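Local coordinates for protein CT_858 (Chlamydia trachomatis, PDB 3DOR) that probably acts as a secreted serine-type endopeptidase of the S41 peptidase family, built as a dimer, at residues Leu361-His366 with Pro473-Asp478; Ser345-Tyr350 with Phe440-Ile445. All blocks are in the same frame, centred on the assembly; numbering follows the deposited sequence.

Contact 1. Residues Leu361-His366 with Pro473-Asp478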
ATOM      1  N   LEU B 361     -28.508 -16.891  -6.090  1.00 27.98           N
ATOM      2  CA  LEU B 361     -27.857 -17.764  -5.119  1.00 29.02           C
ATOM      3  C   LEU B 361     -27.596 -17.011  -3.812  1.00 29.52           C
ATOM      4  O   LEU B 361     -26.914 -15.993  -3.806  1.00 28.41           O
ATOM      5  CB  LEU B 361     -26.527 -18.278  -5.687  1.00 26.39           C
ATOM      6  CG  LEU B 361     -26.577 -19.047  -7.014  1.00 27.31           C
ATOM      7  CD1 LEU B 361     -25.165 -19.369  -7.481  1.00 24.70           C
ATOM      8  CD2 LEU B 361     -27.391 -20.314  -6.838  1.00 24.27           C
ATOM      9  N   GLU B 362     -28.146 -17.516  -2.712  1.00 30.44           N
ATOM     10  CA  GLU B 362     -27.950 -16.896  -1.404  1.00 32.23           C
ATOM     11  C   GLU B 362     -26.469 -16.925  -1.059  1.00 30.24           C
ATOM     12  O   GLU B 362     -25.796 -17.914  -1.315  1.00 29.27           O
ATOM     13  CB  GLU B 362     -28.732 -17.657  -0.330  1.00 35.17           C
ATOM     14  CG  GLU B 362     -30.082 -17.059   0.009  1.00 45.61           C
ATOM     15  CD  GLU B 362     -29.958 -15.696   0.664  1.00 48.71           C
ATOM     16  OE1 GLU B 362     -29.236 -15.594   1.677  1.00 52.58           O
ATOM     17  OE2 GLU B 362     -30.581 -14.732   0.168  1.00 50.60           O
ATOM     18  N   LEU B 363     -25.965 -15.842  -0.479  1.00 28.97           N
ATOM     19  CA  LEU B 363     -24.561 -15.769  -0.110  1.00 26.97           C
ATOM     20  C   LEU B 363     -24.367 -15.768   1.393  1.00 27.91           C
ATOM     21  O   LEU B 363     -25.187 -15.227   2.130  1.00 31.66           O
ATOM     22  CB  LEU B 363     -23.927 -14.490  -0.670  1.00 24.50           C
ATOM     23  CG  LEU B 363     -23.707 -14.407  -2.185  1.00 24.40           C
ATOM     24  CD1 LEU B 363     -23.517 -12.955  -2.626  1.00 22.95           C
ATOM     25  CD2 LEU B 363     -22.486 -15.246  -2.540  1.00 19.55           C
ATOM     26  N   PRO B 364     -23.287 -16.398   1.871  1.00 27.51           N
ATOM     27  CA  PRO B 364     -23.041 -16.405   3.311  1.00 27.72           C
ATOM     28  C   PRO B 364     -22.615 -14.977   3.689  1.00 28.90           C
ATOM     29  O   PRO B 364     -21.996 -14.277   2.882  1.00 28.84           O
ATOM     30  CB  PRO B 364     -21.905 -17.414   3.463  1.00 27.42           C
ATOM     31  CG  PRO B 364     -21.213 -17.368   2.139  1.00 28.07           C
ATOM     32  CD  PRO B 364     -22.351 -17.291   1.170  1.00 26.90           C
ATOM     33  N   LYS B 365     -22.944 -14.555   4.905  1.00 26.23           N
ATOM     34  CA  LYS B 365     -22.612 -13.213   5.369  1.00 26.85           C
ATOM     35  C   LYS B 365     -21.352 -13.238   6.212  1.00 26.28           C
ATOM     36  O   LYS B 365     -20.873 -14.305   6.574  1.00 25.60           O
ATOM     37  CB  LYS B 365     -23.774 -12.635   6.185  1.00 26.21           C
ATOM     38  CG  LYS B 365     -25.036 -12.418   5.366  1.00 29.23           C
ATOM     39  CD  LYS B 365     -26.147 -11.824   6.222  1.00 33.83           C
ATOM     40  CE  LYS B 365     -27.406 -11.570   5.395  1.00 36.16           C
ATOM     41  NZ  LYS B 365     -27.977 -12.837   4.858  1.00 37.51           N
ATOM     42  N   HIS B 366     -20.824 -12.062   6.530  1.00 25.24           N
ATOM     43  CA  HIS B 366     -19.599 -11.975   7.320  1.00 28.10           C
ATOM     44  C   HIS B 366     -19.715 -11.187   8.630  1.00 27.82           C
ATOM     45  O   HIS B 366     -20.318 -10.115   8.659  1.00 27.78           O
ATOM     46  CB  HIS B 366     -18.489 -11.347   6.478  1.00 26.82           C
ATOM     47  CG  HIS B 366     -17.922 -12.260   5.436  1.00 29.65           C
ATOM     48  ND1 HIS B 366     -16.586 -12.607   5.400  1.00 27.85           N
ATOM     49  CD2 HIS B 366     -18.500 -12.882   4.381  1.00 28.83           C
ATOM     50  CE1 HIS B 366     -16.369 -13.400   4.369  1.00 30.30           C
ATOM     51  NE2 HIS B 366     -17.514 -13.585   3.733  1.00 30.21           N
ATOM     52  N   PRO B 473     -17.508 -23.464  -3.631  1.00 23.96           N
ATOM     53  CA  PRO B 473     -18.351 -24.647  -3.419  1.00 22.87           C
ATOM     54  C   PRO B 473     -19.438 -24.478  -2.356  1.00 23.02           C
ATOM     55  O   PRO B 473     -20.517 -25.060  -2.475  1.00 23.25           O
ATOM     56  CB  PRO B 473     -17.340 -25.733  -3.054  1.00 20.26           C
ATOM     57  CG  PRO B 473     -16.267 -24.967  -2.354  1.00 22.77           C
ATOM     58  CD  PRO B 473     -16.113 -23.742  -3.243  1.00 24.13           C
ATOM     59  N   VAL B 474     -19.175 -23.676  -1.330  1.00 22.22           N
ATOM     60  CA  VAL B 474     -20.174 -23.499  -0.283  1.00 23.63           C
ATOM     61  C   VAL B 474     -21.441 -22.828  -0.821  1.00 24.28           C
ATOM     62  O   VAL B 474     -22.557 -23.212  -0.458  1.00 24.15           O
ATOM     63  CB  VAL B 474     -19.599 -22.709   0.953  1.00 25.22           C
ATOM     64  CG1 VAL B 474     -19.748 -21.196   0.780  1.00 22.26           C
ATOM     65  CG2 VAL B 474     -20.299 -23.178   2.215  1.00 24.84           C
ATOM     66  N   VAL B 475     -21.274 -21.850  -1.708  1.00 24.99           N
ATOM     67  CA  VAL B 475     -22.419 -21.157  -2.299  1.00 22.32           C
ATOM     68  C   VAL B 475     -23.215 -22.122  -3.173  1.00 22.47           C
ATOM     69  O   VAL B 475     -24.444 -22.176  -3.104  1.00 21.94           O
ATOM     70  CB  VAL B 475     -21.972 -19.953  -3.173  1.00 22.74           C
ATOM     71  CG1 VAL B 475     -23.177 -19.365  -3.904  1.00 20.83           C
ATOM     72  CG2 VAL B 475     -21.325 -18.873  -2.294  1.00 22.01           C
ATOM     73  N   LEU B 476     -22.508 -22.884  -3.998  1.00 21.68           N
ATOM     74  CA  LEU B 476     -23.150 -23.852  -4.883  1.00 20.85           C
ATOM     75  C   LEU B 476     -23.783 -25.016  -4.108  1.00 22.72           C
ATOM     76  O   LEU B 476     -24.816 -25.566  -4.522  1.00 21.41           O
ATOM     77  CB  LEU B 476     -22.129 -24.381  -5.901  1.00 18.27           C
ATOM     78  CG  LEU B 476     -21.586 -23.303  -6.861  1.00 21.67           C
ATOM     79  CD1 LEU B 476     -20.524 -23.867  -7.823  1.00 18.33           C
ATOM     80  CD2 LEU B 476     -22.757 -22.729  -7.634  1.00 19.88           C
ATOM     81  N   LYS B 477     -23.162 -25.396  -2.994  1.00 23.18           N
ATOM     82  CA  LYS B 477     -23.688 -26.492  -2.184  1.00 23.96           C
ATOM     83  C   LYS B 477     -24.915 -26.051  -1.395  1.00 25.26           C
ATOM     84  O   LYS B 477     -25.962 -26.689  -1.474  1.00 26.73           O
ATOM     85  CB  LYS B 477     -22.624 -27.005  -1.212  1.00 21.40           C
ATOM     86  CG  LYS B 477     -23.004 -28.299  -0.483  1.00 21.27           C
ATOM     87  CD  LYS B 477     -21.784 -28.872   0.245  1.00 22.02           C
ATOM     88  CE  LYS B 477     -21.987 -30.331   0.659  1.00 22.35           C
ATOM     89  NZ  LYS B 477     -23.071 -30.518   1.672  1.00 22.47           N
ATOM     90  N   ASP B 478     -24.789 -24.952  -0.652  1.00 24.49           N
ATOM     91  CA  ASP B 478     -25.894 -24.459   0.170  1.00 25.38           C
ATOM     92  C   ASP B 478     -27.117 -23.966  -0.611  1.00 25.53           C
ATOM     93  O   ASP B 478     -28.193 -23.807  -0.041  1.00 22.97           O
ATOM     94  CB  ASP B 478     -25.386 -23.374   1.141  1.00 24.42           C
ATOM     95  CG  ASP B 478     -24.427 -23.936   2.193  1.00 25.93           C
ATOM     96  OD1 ASP B 478     -24.195 -25.163   2.194  1.00 25.79           O
ATOM     97  OD2 ASP B 478     -23.901 -23.167   3.025  1.00 28.67           O
TER

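Contact 2. Residues Ser345-Tyr350 with Phe440-Ile445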
ATOM      1  N   SER B 345     -10.053 -12.658  -5.247  1.00 27.16           N
ATOM      2  CA  SER B 345     -11.004 -11.552  -5.236  1.00 26.84           C
ATOM      3  C   SER B 345     -12.456 -11.995  -5.144  1.00 27.70           C
ATOM      4  O   SER B 345     -12.942 -12.761  -5.983  1.00 28.99           O
ATOM      5  CB  SER B 345     -10.806 -10.685  -6.492  1.00 26.98           C
ATOM      6  OG  SER B 345     -11.770  -9.641  -6.558  1.00 26.21           O
ATOM      7  N   VAL B 346     -13.150 -11.489  -4.126  1.00 26.16           N
ATOM      8  CA  VAL B 346     -14.548 -11.809  -3.892  1.00 27.81           C
ATOM      9  C   VAL B 346     -15.461 -11.375  -5.055  1.00 27.01           C
ATOM     10  O   VAL B 346     -16.372 -12.111  -5.458  1.00 24.61           O
ATOM     11  CB  VAL B 346     -15.055 -11.134  -2.587  1.00 28.85           C
ATOM     12  CG1 VAL B 346     -16.493 -11.544  -2.317  1.00 30.66           C
ATOM     13  CG2 VAL B 346     -14.177 -11.536  -1.404  1.00 31.94           C
ATOM     14  N   LEU B 347     -15.230 -10.181  -5.588  1.00 26.00           N
ATOM     15  CA  LEU B 347     -16.065  -9.687  -6.679  1.00 25.27           C
ATOM     16  C   LEU B 347     -15.903 -10.550  -7.932  1.00 24.16           C
ATOM     17  O   LEU B 347     -16.874 -10.798  -8.651  1.00 23.54           O
ATOM     18  CB  LEU B 347     -15.736  -8.220  -6.985  1.00 25.26           C
ATOM     19  CG  LEU B 347     -16.109  -7.193  -5.896  1.00 27.35           C
ATOM     20  CD1 LEU B 347     -15.454  -5.856  -6.221  1.00 24.48           C
ATOM     21  CD2 LEU B 347     -17.630  -7.045  -5.792  1.00 23.81           C
ATOM     22  N   TYR B 348     -14.681 -11.009  -8.184  1.00 21.51           N
ATOM     23  CA  TYR B 348     -14.407 -11.860  -9.339  1.00 21.85           C
ATOM     24  C   TYR B 348     -15.075 -13.221  -9.130  1.00 22.49           C
ATOM     25  O   TYR B 348     -15.652 -13.798 -10.052  1.00 21.55           O
ATOM     26  CB  TYR B 348     -12.905 -12.035  -9.513  1.00 22.72           C
ATOM     27  CG  TYR B 348     -12.518 -13.014 -10.604  1.00 24.91           C
ATOM     28  CD1 TYR B 348     -12.775 -12.730 -11.950  1.00 22.90           C
ATOM     29  CD2 TYR B 348     -11.860 -14.204 -10.291  1.00 22.36           C
ATOM     30  CE1 TYR B 348     -12.375 -13.609 -12.961  1.00 24.62           C
ATOM     31  CE2 TYR B 348     -11.453 -15.091 -11.288  1.00 24.47           C
ATOM     32  CZ  TYR B 348     -11.709 -14.786 -12.622  1.00 24.67           C
ATOM     33  OH  TYR B 348     -11.269 -15.632 -13.613  1.00 22.87           O
ATOM     34  N   LEU B 349     -14.980 -13.728  -7.902  1.00 24.69           N
ATOM     35  CA  LEU B 349     -15.604 -14.990  -7.528  1.00 23.00           C
ATOM     36  C   LEU B 349     -17.101 -14.851  -7.812  1.00 23.94           C
ATOM     37  O   LEU B 349     -17.722 -15.754  -8.374  1.00 23.14           O
ATOM     38  CB  LEU B 349     -15.368 -15.264  -6.032  1.00 25.13           C
ATOM     39  CG  LEU B 349     -16.100 -16.378  -5.249  1.00 26.81           C
ATOM     40  CD1 LEU B 349     -17.497 -15.952  -4.989  1.00 30.96           C
ATOM     41  CD2 LEU B 349     -16.088 -17.703  -6.001  1.00 23.81           C
ATOM     42  N   TYR B 350     -17.669 -13.705  -7.438  1.00 21.69           N
ATOM     43  CA  TYR B 350     -19.095 -13.448  -7.649  1.00 20.70           C
ATOM     44  C   TYR B 350     -19.457 -13.392  -9.130  1.00 21.19           C
ATOM     45  O   TYR B 350     -20.531 -13.830  -9.522  1.00 22.11           O
ATOM     46  CB  TYR B 350     -19.517 -12.132  -6.967  1.00 20.56           C
ATOM     47  CG  TYR B 350     -19.621 -12.206  -5.454  1.00 20.91           C
ATOM     48  CD1 TYR B 350     -19.284 -13.372  -4.760  1.00 23.34           C
ATOM     49  CD2 TYR B 350     -20.061 -11.107  -4.713  1.00 21.63           C
ATOM     50  CE1 TYR B 350     -19.379 -13.444  -3.367  1.00 23.73           C
ATOM     51  CE2 TYR B 350     -20.161 -11.167  -3.327  1.00 23.26           C
ATOM     52  CZ  TYR B 350     -19.817 -12.337  -2.660  1.00 23.00           C
ATOM     53  OH  TYR B 350     -19.905 -12.386  -1.290  1.00 24.01           O
ATOM     54  N   PHE B 440     -19.806  -6.259   0.551  1.00 25.46           N
ATOM     55  CA  PHE B 440     -20.323  -5.332  -0.454  1.00 24.65           C
ATOM     56  C   PHE B 440     -21.841  -5.231  -0.381  1.00 25.93           C
ATOM     57  O   PHE B 440     -22.473  -4.636  -1.254  1.00 26.55           O
ATOM     58  CB  PHE B 440     -19.913  -5.762  -1.868  1.00 23.49           C
ATOM     59  CG  PHE B 440     -18.422  -5.804  -2.086  1.00 24.20           C
ATOM     60  CD1 PHE B 440     -17.735  -7.012  -2.055  1.00 24.02           C
ATOM     61  CD2 PHE B 440     -17.708  -4.634  -2.306  1.00 24.20           C
ATOM     62  CE1 PHE B 440     -16.360  -7.055  -2.239  1.00 22.94           C
ATOM     63  CE2 PHE B 440     -16.328  -4.663  -2.491  1.00 23.72           C
ATOM     64  CZ  PHE B 440     -15.653  -5.878  -2.457  1.00 26.48           C
ATOM     65  N   GLY B 441     -22.422  -5.815   0.662  1.00 25.07           N
ATOM     66  CA  GLY B 441     -23.865  -5.778   0.814  1.00 25.74           C
ATOM     67  C   GLY B 441     -24.633  -6.762  -0.059  1.00 26.62           C
ATOM     68  O   GLY B 441     -25.851  -6.833   0.043  1.00 25.81           O
ATOM     69  N   PHE B 442     -23.939  -7.518  -0.911  1.00 26.25           N
ATOM     70  CA  PHE B 442     -24.597  -8.492  -1.793  1.00 27.04           C
ATOM     71  C   PHE B 442     -25.224  -9.652  -1.013  1.00 27.25           C
ATOM     72  O   PHE B 442     -24.528 -10.557  -0.536  1.00 27.05           O
ATOM     73  CB  PHE B 442     -23.604  -9.072  -2.810  1.00 26.83           C
ATOM     74  CG  PHE B 442     -23.074  -8.067  -3.802  1.00 30.57           C
ATOM     75  CD1 PHE B 442     -23.158  -6.702  -3.552  1.00 27.18           C
ATOM     76  CD2 PHE B 442     -22.433  -8.496  -4.966  1.00 29.37           C
ATOM     77  CE1 PHE B 442     -22.612  -5.772  -4.440  1.00 31.48           C
ATOM     78  CE2 PHE B 442     -21.882  -7.576  -5.861  1.00 33.29           C
ATOM     79  CZ  PHE B 442     -21.970  -6.209  -5.599  1.00 30.92           C
ATOM     80  N   GLU B 443     -26.544  -9.625  -0.893  1.00 28.12           N
ATOM     81  CA  GLU B 443     -27.264 -10.669  -0.185  1.00 28.24           C
ATOM     82  C   GLU B 443     -27.253 -11.940  -1.008  1.00 29.11           C
ATOM     83  O   GLU B 443     -27.252 -13.055  -0.477  1.00 26.57           O
ATOM     84  CB  GLU B 443     -28.702 -10.235   0.044  1.00 31.33           C
ATOM     85  CG  GLU B 443     -28.798  -8.995   0.892  1.00 40.94           C
ATOM     86  CD  GLU B 443     -29.686  -9.201   2.092  1.00 45.84           C
ATOM     87  OE1 GLU B 443     -30.907  -9.378   1.890  1.00 48.28           O
ATOM     88  OE2 GLU B 443     -29.160  -9.192   3.230  1.00 49.40           O
ATOM     89  N   LYS B 444     -27.247 -11.772  -2.321  1.00 27.95           N
ATOM     90  CA  LYS B 444     -27.251 -12.930  -3.185  1.00 30.68           C
ATOM     91  C   LYS B 444     -26.647 -12.618  -4.528  1.00 29.95           C
ATOM     92  O   LYS B 444     -26.531 -11.458  -4.925  1.00 29.08           O
ATOM     93  CB  LYS B 444     -28.684 -13.447  -3.371  1.00 33.69           C
ATOM     94  CG  LYS B 444     -29.652 -12.410  -3.913  1.00 37.25           C
ATOM     95  CD  LYS B 444     -31.087 -12.931  -3.944  1.00 39.64           C
ATOM     96  CE  LYS B 444     -31.620 -13.206  -2.551  1.00 41.30           C
ATOM     97  NZ  LYS B 444     -33.084 -13.518  -2.555  1.00 41.67           N
ATOM     98  N   ILE B 445     -26.225 -13.674  -5.202  1.00 28.53           N
ATOM     99  CA  ILE B 445     -25.671 -13.553  -6.525  1.00 29.69           C
ATOM    100  C   ILE B 445     -26.846 -13.580  -7.474  1.00 30.38           C
ATOM    101  O   ILE B 445     -27.726 -14.433  -7.368  1.00 31.30           O
ATOM    102  CB  ILE B 445     -24.718 -14.717  -6.839  1.00 30.87           C
ATOM    103  CG1 ILE B 445     -23.309 -14.339  -6.376  1.00 31.53           C
ATOM    104  CG2 ILE B 445     -24.745 -15.026  -8.325  1.00 27.83           C
ATOM    105  CD1 ILE B 445     -22.550 -15.463  -5.800  1.00 36.45           C
TER
HETATM  106  O   HOH W   1     -21.944 -10.800  -0.353  1.00 26.52           O

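Contact 1. Residues Leu361-His366 with Pro473-Asp478
Apolar packing carries this contact, and Val475 stands at its middle, its CB pointing toward 361-366. Val475 CG1, anti to the backbone N (chi1 173°), meets Leu361 CB at 3.9 Å. Val475 CG2 touches Leu363 CD2 at 3.8 Å and Pro364 CD at 3.9 Å. Leu361 and Pro364 each cross Val475 at about a right angle; Leu363, whose CB turns away, reaches back with CD2. At the flanks, methyl meets methyl between Leu361 CD1 and Leu476 CD2 (4.1 Å), and Pro364 CG lies 4.3 Å from Val474 CG1. No hydrogen bond runs directly between the segments. A polar link comes from Asn479, just beyond the helical segment: its OD1 accepts from Glu362 N, and its ND2 donates to Val475 O, so one amide spans strand and helix. Asp478 forms a salt bridge with Arg519, Lys477 with Glu531. The last turns of helix 468-478 lie between strand 361-368, which meets Val475, and strands 457-461 and 483-486: Pro473 and Leu476 pack on the former, Pro473 and Lys477 on the latter, and Leu476 also meets Leu353 of helix 346-354.

Contact 2. Residues Ser345-Tyr350 with Phe440-Ile445
Leu347 lies across one face of the Phe440 ring, its CD2 3.8 Å from the ring centroid and only 13° off the normal, a well-centred CH-pi contact. Leu347 CG sits 3.7 Å from Phe440 CE1, and Leu347 CD1 lies over Phe440 CZ, so the whole isobutyl end spreads on that face at about a right angle to the phenylalanine side chain. Val346 CB approaches the same ring at its edge, near the ring plane and beside CE1. Phe440 and Gly441 both have positive phi, and the CB atoms of Phe440 and Phe442 point toward the helix. Beside Leu347, Phe442 meets Tyr350: the rings approach obliquely, centroids 5.9 Å apart and planes at 32°. The closest atoms there are Tyr350 CD2 and Phe442 CD2, at 3.5 Å. On the other flank of the tyrosine ring, Ile445 CD1 comes to 4.0 Å from Tyr350 CD1. Within the helix, Val346 CG1 lies over one face of the Tyr350 ring, offset toward the rim. The phenol is fixed at its tip by a water: Tyr350 OH donates to it over 2.7 Å, and the water donates to Phe442 O over 2.6 Å, satisfying both groups in a largely apolar interface. Ser345 is the N-cap residue, and its OG is hydrogen-bonded to Glu403. Phe440 and Phe442 also pack on helix 409-428, which places them between two helices. Helix 346-354 lies in the long connection between the parallel strands 333-337 and 457-461, consistent with the alpha/beta core of S41 peptidases in the ClpP/crotonase clan, with a small antiparallel sheet, holding strands 361-368 and 444-445, beside it.

In the fold
The centres of the two contacts are 10 Å apart, both about 17 Å from the centre of the chain and on the same side of it. Their segments alternate in sequence: 345-350, 361-366, 440-445, 473-478. Strands 361-368 and 444-445 join them as antiparallel neighbours of one sheet, probably through hydrogen bonds from Ile445 N to Leu361 O and from Leu363 N to Glu443 O, while Leu363 CD2 packs on Ile445 CD1. Leu363 also touches Tyr350, so it takes part in both apolar clusters. Helices 346-354 and 468-478 both pack against this small sheet, and helix 468-478 also packs on strands 457-461 and 483-486 of the mixed central sheet of the probable peptidase domain.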